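PDB 2RA5: putative transcriptional regulator from Streptomyces coelicolor A3, which probably binds DNA as a GntR-family transcription regulator and carries a UTRA domain of the small-molecule-binding kind, here holding meso-tartaric acid. Local coordinates for residues E137-T142 / E200-D205; R173-A178 / R223-G228. All coordinates share one frame; numbering follows the deposited sequence. Where two conformers were deposited one is given.

Contact 1: residues E137-T142 / E200-D205; sequences ERLRLT and ERLGED. With SRT (S,R meso-tartaric acid), chain B.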
loop_
_atom_site.group_PDB
_atom_site.type_symbol
_atom_site.label_atom_id
_atom_site.label_comp_id
_atom_site.label_asym_id
_atom_site.label_seq_id
_atom_site.Cartn_x
_atom_site.Cartn_y
_atom_site.Cartn_z
ATOM N N GLU A 137 -20.561 7.909 -1.817
ATOM C CA GLU A 137 -20.153 6.527 -1.992
ATOM C C GLU A 137 -20.164 6.129 -3.478
ATOM O O GLU A 137 -21.141 6.361 -4.182
ATOM C CB GLU A 137 -21.032 5.612 -1.144
ATOM C CG GLU A 137 -20.902 5.891 0.337
ATOM C CD GLU A 137 -21.630 4.887 1.201
ATOM O OE1 GLU A 137 -21.980 5.236 2.350
ATOM O OE2 GLU A 137 -21.863 3.752 0.737
ATOM N N ARG A 138 -19.053 5.569 -3.953
ATOM C CA ARG A 138 -18.938 5.111 -5.339
ATOM C C ARG A 138 -18.485 3.655 -5.429
ATOM O O ARG A 138 -17.651 3.194 -4.648
ATOM C CB ARG A 138 -17.937 5.933 -6.156
ATOM C CG ARG A 138 -18.236 7.391 -6.335
ATOM C CD ARG A 138 -17.094 8.190 -5.716
ATOM N NE ARG A 138 -16.101 8.661 -6.673
ATOM C CZ ARG A 138 -14.871 9.031 -6.337
ATOM N NH1 ARG A 138 -14.016 9.454 -7.261
ATOM N NH2 ARG A 138 -14.491 8.959 -5.069
ATOM N N LEU A 139 -19.035 2.943 -6.405
ATOM C CA LEU A 139 -18.488 1.658 -6.812
ATOM C C LEU A 139 -17.695 1.874 -8.110
ATOM O O LEU A 139 -18.173 2.527 -9.040
ATOM C CB LEU A 139 -19.611 0.644 -7.005
ATOM C CG LEU A 139 -19.268 -0.822 -7.272
ATOM C CD1 LEU A 139 -18.668 -1.501 -6.052
ATOM C CD2 LEU A 139 -20.517 -1.566 -7.723
ATOM N N ARG A 140 -16.459 1.382 -8.141
ATOM C CA ARG A 140 -15.650 1.416 -9.357
ATOM C C ARG A 140 -15.632 0.037 -9.975
ATOM O O ARG A 140 -15.328 -0.953 -9.305
ATOM C CB ARG A 140 -14.218 1.833 -9.049
ATOM C CG ARG A 140 -14.087 3.286 -8.730
ATOM C CD ARG A 140 -13.746 4.120 -9.954
ATOM N NE ARG A 140 -12.801 5.162 -9.554
ATOM C CZ ARG A 140 -13.014 6.468 -9.665
ATOM N NH1 ARG A 140 -14.138 6.920 -10.215
ATOM N NH2 ARG A 140 -12.088 7.323 -9.244
ATOM N N LEU A 141 -15.967 -0.047 -11.252
ATOM C CA LEU A 141 -15.891 -1.347 -11.913
ATOM C C LEU A 141 -14.934 -1.364 -13.098
ATOM O O LEU A 141 -14.754 -0.356 -13.793
ATOM C CB LEU A 141 -17.274 -1.855 -12.333
ATOM C CG LEU A 141 -18.402 -1.706 -11.306
ATOM C CD1 LEU A 141 -18.983 -0.301 -11.396
ATOM C CD2 LEU A 141 -19.494 -2.756 -11.508
ATOM N N THR A 142 -14.317 -2.522 -13.302
ATOM C CA THR A 142 -13.496 -2.779 -14.478
ATOM C C THR A 142 -14.056 -3.960 -15.246
ATOM O O THR A 142 -14.184 -5.062 -14.693
ATOM C CB THR A 142 -12.048 -3.109 -14.098
ATOM O OG1 THR A 142 -12.035 -4.106 -13.058
ATOM C CG2 THR A 142 -11.327 -1.840 -13.646
ATOM N N GLU A 200 -20.883 -7.949 0.193
ATOM C CA GLU A 200 -21.972 -7.911 -0.786
ATOM C C GLU A 200 -21.736 -6.890 -1.906
ATOM O O GLU A 200 -21.775 -7.233 -3.092
ATOM C CB GLU A 200 -23.319 -7.645 -0.103
ATOM C CG GLU A 200 -24.042 -8.904 0.363
ATOM C CD GLU A 200 -25.501 -8.652 0.719
ATOM O OE1 GLU A 200 -25.824 -7.518 1.140
ATOM O OE2 GLU A 200 -26.322 -9.591 0.577
ATOM N N ARG A 201 -21.484 -5.640 -1.520
ATOM C CA ARG A 201 -21.300 -4.542 -2.473
ATOM C C ARG A 201 -20.305 -4.881 -3.579
ATOM O O ARG A 201 -20.412 -4.375 -4.700
ATOM C CB ARG A 201 -20.836 -3.270 -1.746
ATOM C CG ARG A 201 -21.670 -2.879 -0.528
ATOM C CD ARG A 201 -20.997 -1.768 0.281
ATOM N NE ARG A 201 -21.516 -1.691 1.647
ATOM C CZ ARG A 201 -20.984 -0.943 2.610
ATOM N NH1 ARG A 201 -19.912 -0.202 2.356
ATOM N NH2 ARG A 201 -21.519 -0.939 3.826
ATOM N N LEU A 202 -19.341 -5.740 -3.259
ATOM C CA LEU A 202 -18.224 -6.013 -4.160
ATOM C C LEU A 202 -18.313 -7.375 -4.857
ATOM O O LEU A 202 -17.619 -7.610 -5.843
ATOM C CB LEU A 202 -16.887 -5.864 -3.416
ATOM C CG LEU A 202 -16.384 -4.449 -3.092
ATOM C CD1 LEU A 202 -15.172 -4.483 -2.153
ATOM C CD2 LEU A 202 -16.072 -3.665 -4.371
ATOM N N GLY A 203 -19.164 -8.264 -4.349
ATOM C CA GLY A 203 -19.354 -9.578 -4.947
ATOM C C GLY A 203 -18.461 -10.628 -4.314
ATOM O O GLY A 203 -17.916 -11.501 -4.995
ATOM N N GLU A 204 -18.317 -10.541 -2.999
ATOM C CA GLU A 204 -17.375 -11.382 -2.272
ATOM C C GLU A 204 -18.002 -11.936 -0.993
ATOM O O GLU A 204 -18.925 -11.341 -0.427
ATOM C CB GLU A 204 -16.135 -10.562 -1.920
ATOM C CG GLU A 204 -14.846 -11.362 -1.825
ATOM C CD GLU A 204 -13.878 -11.061 -2.957
ATOM O OE1 GLU A 204 -12.663 -10.969 -2.670
ATOM O OE2 GLU A 204 -14.324 -10.903 -4.117
ATOM N N ASP A 205 -17.491 -13.071 -0.528
ATOM C CA ASP A 205 -18.000 -13.683 0.699
ATOM C C ASP A 205 -17.545 -12.923 1.931
ATOM O O ASP A 205 -16.399 -12.490 2.015
ATOM C CB ASP A 205 -17.535 -15.133 0.822
ATOM C CG ASP A 205 -17.811 -15.938 -0.426
ATOM O OD1 ASP A 205 -18.715 -15.558 -1.202
ATOM O OD2 ASP A 205 -17.120 -16.953 -0.634
HETATM O O1 SRT B . -11.232 9.421 -4.720
HETATM O O11 SRT B . -9.839 7.762 -5.222
HETATM C C1 SRT B . -10.617 8.706 -5.563
HETATM C C2 SRT B . -10.852 8.958 -7.041
HETATM O O2 SRT B . -11.701 10.098 -7.216
HETATM C C3 SRT B . -9.531 9.085 -7.828
HETATM O O3 SRT B . -9.698 8.813 -9.226
HETATM C C4 SRT B . -8.954 10.461 -7.704
HETATM O O4 SRT B . -9.228 11.346 -8.571
HETATM O O41 SRT B . -8.212 10.628 -6.714
#
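The guanidinium groups of Arg-138 and Arg-140 both meet the tartaric acid with their edges. Arg-138 NH2 gives a weak hydrogen bond to tartaric acid O1, which lies in the guanidinium plane, at 3.3 Å. Arg-138 NH1 is modelled as hydrogen-bonded to tartaric acid O2, but so close that its exact geometry is doubtful. Arg-140 NH2 comes within 2.8 Å of tartaric acid O3. Both arginine chains bend at chi2 and chi3 on the way to the ligand. With an alanine here instead of Arg-138, the O1 and O2 side of the ligand would probably lose its guanidinium partner and the pocket a positive charge. Leu-139 lies between the two arginines in sequence and points off the other face of the strand, toward 200-205. With CG anti to the backbone N (chi1 -173°), its CD1 reaches Leu-202 CD2 at 3.8 Å. Leu-139 CD1 also lies 3.6 Å from Arg-201 O. The helix ends there in a Schellman motif, with Gly-203 at positive phi. Strand 132-142 runs between strands 106-116 and 145-154. Glu-137 OE2 is hydrogen-bonded to Tyr-149 OH of strand 145-154, and the Arg-201 side chain packs on the same tyrosine, so helix 196-202 touches that strand too.

Contact 2: residues R173-A178 / R223-G228; sequences RLMRAA and RAVEFG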
loop_
_atom_site.group_PDB
_atom_site.type_symbol
_atom_site.label_atom_id
_atom_site.label_comp_id
_atom_site.label_asym_id
_atom_site.label_seq_id
_atom_site.Cartn_x
_atom_site.Cartn_y
_atom_site.Cartn_z
ATOM N N ARG A 173 -10.185 15.692 -9.824
ATOM C CA ARG A 173 -10.346 16.572 -10.979
ATOM C C ARG A 173 -11.476 17.549 -10.719
ATOM O O ARG A 173 -11.340 18.748 -10.963
ATOM C CB ARG A 173 -10.612 15.767 -12.261
ATOM C CG ARG A 173 -10.955 16.619 -13.497
ATOM C CD ARG A 173 -11.182 15.747 -14.740
ATOM N NE ARG A 173 -12.026 16.385 -15.758
ATOM C CZ ARG A 173 -11.666 16.609 -17.023
ATOM N NH1 ARG A 173 -12.519 17.188 -17.859
ATOM N NH2 ARG A 173 -10.465 16.252 -17.464
ATOM N N LEU A 174 -12.590 17.032 -10.204
ATOM C CA LEU A 174 -13.735 17.881 -9.874
ATOM C C LEU A 174 -13.356 18.957 -8.868
ATOM O O LEU A 174 -13.717 20.122 -9.027
ATOM C CB LEU A 174 -14.893 17.051 -9.321
ATOM C CG LEU A 174 -15.923 16.607 -10.357
ATOM C CD1 LEU A 174 -16.974 15.703 -9.730
ATOM C CD2 LEU A 174 -16.566 17.832 -10.970
HETATM N N MSE A 175 -12.621 18.566 -7.832
HETATM C CA MSE A 175 -12.259 19.507 -6.772
HETATM C C MSE A 175 -11.343 20.605 -7.287
HETATM O O MSE A 175 -11.502 21.778 -6.952
HETATM C CB MSE A 175 -11.610 18.788 -5.590
HETATM C CG MSE A 175 -12.522 17.763 -4.916
HETATM SE SE MSE A 175 -11.775 17.001 -3.283
HETATM C CE MSE A 175 -9.982 16.587 -3.921
ATOM N N ARG A 176 -10.368 20.218 -8.098
ATOM C CA ARG A 176 -9.479 21.193 -8.705
ATOM C C ARG A 176 -10.305 22.107 -9.594
ATOM O O ARG A 176 -10.101 23.321 -9.617
ATOM C CB ARG A 176 -8.367 20.497 -9.498
ATOM C CG ARG A 176 -7.131 20.194 -8.646
ATOM C CD ARG A 176 -5.975 19.614 -9.464
ATOM N NE ARG A 176 -6.215 18.235 -9.893
ATOM C CZ ARG A 176 -5.539 17.179 -9.445
ATOM N NH1 ARG A 176 -4.567 17.340 -8.551
ATOM N NH2 ARG A 176 -5.830 15.961 -9.896
ATOM N N ALA A 177 -11.264 21.506 -10.296
ATOM C CA ALA A 177 -12.171 22.239 -11.169
ATOM C C ALA A 177 -12.919 23.342 -10.423
ATOM O O ALA A 177 -13.209 24.396 -10.982
ATOM C CB ALA A 177 -13.146 21.285 -11.841
ATOM N N ALA A 178 -13.232 23.101 -9.157
ATOM C CA ALA A 178 -13.889 24.113 -8.344
ATOM C C ALA A 178 -12.856 25.035 -7.700
ATOM O O ALA A 178 -13.185 25.855 -6.847
ATOM C CB ALA A 178 -14.776 23.463 -7.288
ATOM N N ARG A 223 -5.516 22.719 5.338
ATOM C CA ARG A 223 -6.821 22.255 5.808
ATOM C C ARG A 223 -7.254 20.992 5.072
ATOM O O ARG A 223 -7.040 20.857 3.859
ATOM C CB ARG A 223 -7.892 23.339 5.619
ATOM C CG ARG A 223 -7.631 24.603 6.436
ATOM C CD ARG A 223 -8.824 25.555 6.430
ATOM N NE ARG A 223 -8.389 26.949 6.497
ATOM C CZ ARG A 223 -8.209 27.735 5.434
ATOM N NH1 ARG A 223 -8.437 27.265 4.213
ATOM N NH2 ARG A 223 -7.806 28.993 5.593
ATOM N N ALA A 224 -7.859 20.060 5.801
ATOM C CA ALA A 224 -8.397 18.870 5.154
ATOM C C ALA A 224 -9.489 19.289 4.197
ATOM O O ALA A 224 -10.280 20.180 4.464
ATOM C CB ALA A 224 -8.920 17.862 6.155
ATOM N N VAL A 225 -9.521 18.629 3.060
ATOM C CA VAL A 225 -10.390 19.049 1.995
ATOM C C VAL A 225 -11.230 17.805 1.627
ATOM O O VAL A 225 -12.322 17.893 1.058
ATOM C CB VAL A 225 -9.491 19.691 0.861
ATOM C CG1 VAL A 225 -9.212 18.753 -0.306
ATOM C CG2 VAL A 225 -10.032 21.012 0.413
ATOM N N GLU A 226 -10.731 16.644 2.039
ATOM C CA GLU A 226 -11.317 15.376 1.658
ATOM C C GLU A 226 -10.767 14.263 2.555
ATOM O O GLU A 226 -9.575 14.222 2.865
ATOM C CB GLU A 226 -11.005 15.086 0.175
ATOM C CG GLU A 226 -11.556 13.760 -0.350
ATOM C CD GLU A 226 -10.629 12.559 -0.102
ATOM O OE1 GLU A 226 -9.396 12.736 -0.007
ATOM O OE2 GLU A 226 -11.133 11.420 -0.017
ATOM N N PHE A 227 -11.655 13.380 2.990
ATOM C CA PHE A 227 -11.274 12.168 3.693
ATOM C C PHE A 227 -11.912 10.960 3.013
ATOM O O PHE A 227 -13.124 10.911 2.806
ATOM C CB PHE A 227 -11.753 12.218 5.127
ATOM C CG PHE A 227 -11.503 10.944 5.893
ATOM C CD1 PHE A 227 -10.206 10.492 6.105
ATOM C CD2 PHE A 227 -12.558 10.202 6.417
ATOM C CE1 PHE A 227 -9.956 9.324 6.831
ATOM C CE2 PHE A 227 -12.316 9.023 7.144
ATOM C CZ PHE A 227 -11.013 8.591 7.353
ATOM N N GLY A 228 -11.102 9.970 2.687
ATOM C CA GLY A 228 -11.609 8.809 1.993
ATOM C C GLY A 228 -11.314 7.542 2.756
ATOM O O GLY A 228 -10.272 7.388 3.392
#
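Met-175, modelled as selenomethionine, carries the helix side of this contact and meets Val-225 and Glu-226. The last helical turn begins with Arg-173, whose O accepts a bond from Ala-177 N at 2.8 Å. Leu-174 O does the same for Ala-178 N at 3.0 Å. Next comes Met-175, which points toward the strand. Its CG is anti to the carbonyl carbon. The extended chi2 carries SE to 4.0 Å from Glu-226 CB, where the two side chains cross at about a right angle. The turn at chi3 (-47°) then brings CE to 4.3 Å from Val-225 CG1. The helix runs on to Ala-177, and Ala-178 leaves the helical conformation. On the strand, Val-225 and Glu-226 both face Thr-217 in a classic beta bulge, and both start toward the helix. Glu-226 then bends at chi2 (-86°) and carries its carboxylate away from Met-175. Glu-226 OE1 is hydrogen-bonded to Thr-217 OG1 and has a long, weak ion pair with Arg-215, a residue of the tartaric acid pocket. Glu-226 may thus help to position Arg-215 from the second shell. Leu-154 of strand 145-154 and Leu-182 also pack on Met-175. Strand 224-232 lies between strands 145-154 and 209-218. Helix 171-177 packs against it through Met-175, while Ala-224 and Phe-227 touch helix 119-125.

In the fold
Contacts 1 and 2 both reach the six-stranded antiparallel sheet of the UTRA domain. Their centres are about 23 Å apart, on opposite sides of the chain's centre, and their nearest atoms stay about 7 Å apart without touching. Along the chain the segments alternate: 137-142, 173-178, 200-205, 223-228. Strand 145-154 separates their two strands, 132-142 and 224-232. The tartaric acid relates the contacts. Arg-138 and Arg-140 of contact 1 approach it directly. The side chain of Glu-226 in contact 2 is about 5 Å from the bound tartaric acid. Leu-171 N and Arg-215 NH1 are also hydrogen-bonded to the ligand. The pocket therefore draws on residues distant in sequence, consistent with an effector site.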